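Local coordinates for protein SmhA (Serratia marcescens, PDB 7A27) that is the A component of Smh, a tripartite alpha-pore forming toxin, and probably helps form membrane pores, at residues A[202-206]-A[264-268]. Coordinates in Å, arbitrary orientation, origin at the centre of the assembly. Residues are numbered along the deposited sequence.
Sequences VAAVP and YRALA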
ATOM      1  N   VAL A 202      19.522  12.452  -4.233  1.00 66.53           N
ATOM      2  CA  VAL A 202      19.577  12.208  -5.707  1.00 66.65           C
ATOM      3  C   VAL A 202      19.803  13.514  -6.474  1.00 66.32           C
ATOM      4  O   VAL A 202      20.318  13.455  -7.609  1.00 66.17           O
ATOM      5  CB  VAL A 202      18.288  11.516  -6.169  1.00 66.06           C
ATOM      6  CG1 VAL A 202      18.135  10.149  -5.526  1.00 66.02           C
ATOM      7  CG2 VAL A 202      17.058  12.372  -5.901  1.00 65.67           C
ATOM      8  N   ALA A 203      19.423  14.639  -5.874  1.00 66.12           N
ATOM      9  CA  ALA A 203      19.499  15.986  -6.473  1.00 67.02           C
ATOM     10  C   ALA A 203      19.632  17.043  -5.383  1.00 67.63           C
ATOM     11  O   ALA A 203      19.527  16.704  -4.193  1.00 68.97           O
ATOM     12  CB  ALA A 203      18.265  16.228  -7.303  1.00 66.46           C
ATOM     13  N   ALA A 204      19.832  18.290  -5.787  1.00 68.58           N
ATOM     14  CA  ALA A 204      20.027  19.431  -4.875  1.00 69.92           C
ATOM     15  C   ALA A 204      19.622  20.723  -5.576  1.00 71.15           C
ATOM     16  O   ALA A 204      19.711  20.768  -6.817  1.00 71.37           O
ATOM     17  CB  ALA A 204      21.463  19.454  -4.459  1.00 71.58           C
ATOM     18  N   VAL A 205      19.199  21.714  -4.795  1.00 72.61           N
ATOM     19  CA  VAL A 205      18.741  23.043  -5.286  1.00 75.00           C
ATOM     20  C   VAL A 205      19.571  24.125  -4.609  1.00 77.84           C
ATOM     21  O   VAL A 205      19.314  24.445  -3.457  1.00 79.33           O
ATOM     22  CB  VAL A 205      17.240  23.260  -5.008  1.00 74.89           C
ATOM     23  CG1 VAL A 205      16.726  24.576  -5.607  1.00 75.62           C
ATOM     24  CG2 VAL A 205      16.399  22.092  -5.506  1.00 73.93           C
ATOM     25  N   PRO A 206      20.605  24.689  -5.271  1.00 80.48           N
ATOM     26  CA  PRO A 206      21.306  25.860  -4.737  1.00 83.01           C
ATOM     27  C   PRO A 206      20.319  27.008  -4.456  1.00 84.09           C
ATOM     28  O   PRO A 206      19.464  27.223  -5.290  1.00 81.68           O
ATOM     29  CB  PRO A 206      22.271  26.254  -5.866  1.00 84.62           C
ATOM     30  CG  PRO A 206      22.476  24.968  -6.660  1.00 84.24           C
ATOM     31  CD  PRO A 206      21.177  24.196  -6.529  1.00 81.37           C
ATOM     32  N   TYR A 264      17.408  20.372 -12.134  1.00 78.07           N
ATOM     33  CA  TYR A 264      17.133  21.257 -10.968  1.00 77.74           C
ATOM     34  C   TYR A 264      18.210  22.356 -10.930  1.00 80.81           C
ATOM     35  O   TYR A 264      17.866  23.527 -10.694  1.00 80.96           O
ATOM     36  CB  TYR A 264      17.019  20.500  -9.642  1.00 74.64           C
ATOM     37  CG  TYR A 264      15.706  19.806  -9.361  1.00 72.65           C
ATOM     38  CD1 TYR A 264      14.541  20.520  -9.139  1.00 71.28           C
ATOM     39  CD2 TYR A 264      15.633  18.426  -9.227  1.00 71.49           C
ATOM     40  CE1 TYR A 264      13.341  19.888  -8.842  1.00 69.47           C
ATOM     41  CE2 TYR A 264      14.437  17.782  -8.938  1.00 68.99           C
ATOM     42  CZ  TYR A 264      13.278  18.508  -8.741  1.00 68.34           C
ATOM     43  OH  TYR A 264      12.112  17.836  -8.475  1.00 66.19           O
ATOM     44  N   ARG A 265      19.471  22.012 -11.199  1.00 82.90           N
ATOM     45  CA  ARG A 265      20.589  22.990 -11.220  1.00 86.50           C
ATOM     46  C   ARG A 265      20.234  24.099 -12.222  1.00 87.37           C
ATOM     47  O   ARG A 265      20.455  25.283 -11.910  1.00 90.67           O
ATOM     48  CB  ARG A 265      21.927  22.321 -11.557  1.00 89.42           C
ATOM     49  CG  ARG A 265      22.315  21.178 -10.632  1.00 90.99           C
ATOM     50  CD  ARG A 265      23.728  20.673 -10.831  1.00 93.98           C
ATOM     51  NE  ARG A 265      24.649  21.701 -10.377  1.00 99.69           N
ATOM     52  CZ  ARG A 265      24.924  22.000  -9.088  1.00102.99           C
ATOM     53  NH1 ARG A 265      25.803  22.951  -8.793  1.00103.38           N
ATOM     54  NH2 ARG A 265      24.330  21.349  -8.092  1.00102.69           N
ATOM     55  N   ALA A 266      19.658  23.730 -13.365  1.00 86.39           N
ATOM     56  CA  ALA A 266      19.252  24.651 -14.454  1.00 86.54           C
ATOM     57  C   ALA A 266      18.114  25.584 -14.009  1.00 85.42           C
ATOM     58  O   ALA A 266      18.278  26.806 -14.095  1.00 86.60           O
ATOM     59  CB  ALA A 266      18.842  23.856 -15.669  1.00 86.17           C
ATOM     60  N   LEU A 267      16.993  25.029 -13.557  1.00 83.49           N
ATOM     61  CA  LEU A 267      15.807  25.823 -13.140  1.00 84.26           C
ATOM     62  C   LEU A 267      16.154  26.718 -11.935  1.00 85.70           C
ATOM     63  O   LEU A 267      15.600  27.835 -11.837  1.00 85.97           O
ATOM     64  CB  LEU A 267      14.661  24.863 -12.816  1.00 82.03           C
ATOM     65  CG  LEU A 267      13.358  25.524 -12.377  1.00 82.43           C
ATOM     66  CD1 LEU A 267      12.875  26.525 -13.419  1.00 83.81           C
ATOM     67  CD2 LEU A 267      12.268  24.491 -12.085  1.00 81.29           C
ATOM     68  N   ALA A 268      17.050  26.247 -11.065  1.00 84.87           N
ATOM     69  CA  ALA A 268      17.456  26.916  -9.813  1.00 85.41           C
ATOM     70  C   ALA A 268      18.167  28.249 -10.078  1.00 88.30           C
ATOM     71  O   ALA A 268      17.977  29.187  -9.267  1.00 90.79           O
ATOM     72  CB  ALA A 268      18.324  25.989  -9.011  1.00 84.93           C
TER
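This is an apolar strand-on-helix contact, formed where the end of strand 198-206 lies against the last turn of helix 247-268. The two short axes run nearly parallel, 13° apart, and come within 7.6 Å. Tyr264 and Ala268, one turn apart on the helix, both point at the strand. Tyr264 CD2 meets Ala203 CB at 3.9 Å, and its CD1 lies 4.4 Å from Val205 CG2. The ring thus bridges two residues of the strand. Ala268 CB packs 4.0 Å from Val205 CG1 and 4.2 Å from Pro206 CD; Val205 CA and Ala268 CA, 6.1 Å apart, are the nearest CA pair.

Strands 198-206 and 230-237 pair as a two-stranded antiparallel sheet, consistent with the beta-tongue of the ClyA-like alpha-pore forming toxin family. In ClyA the tongue refolds into helix when the pore forms; a similar change here is only inferred. Tyr264 also touches Ile233 of the partner strand and Ile169 of helix 160-188. At the exposed margin, Arg265 reaches back to the strand, with NH2 4.3 Å from Pro206 CG.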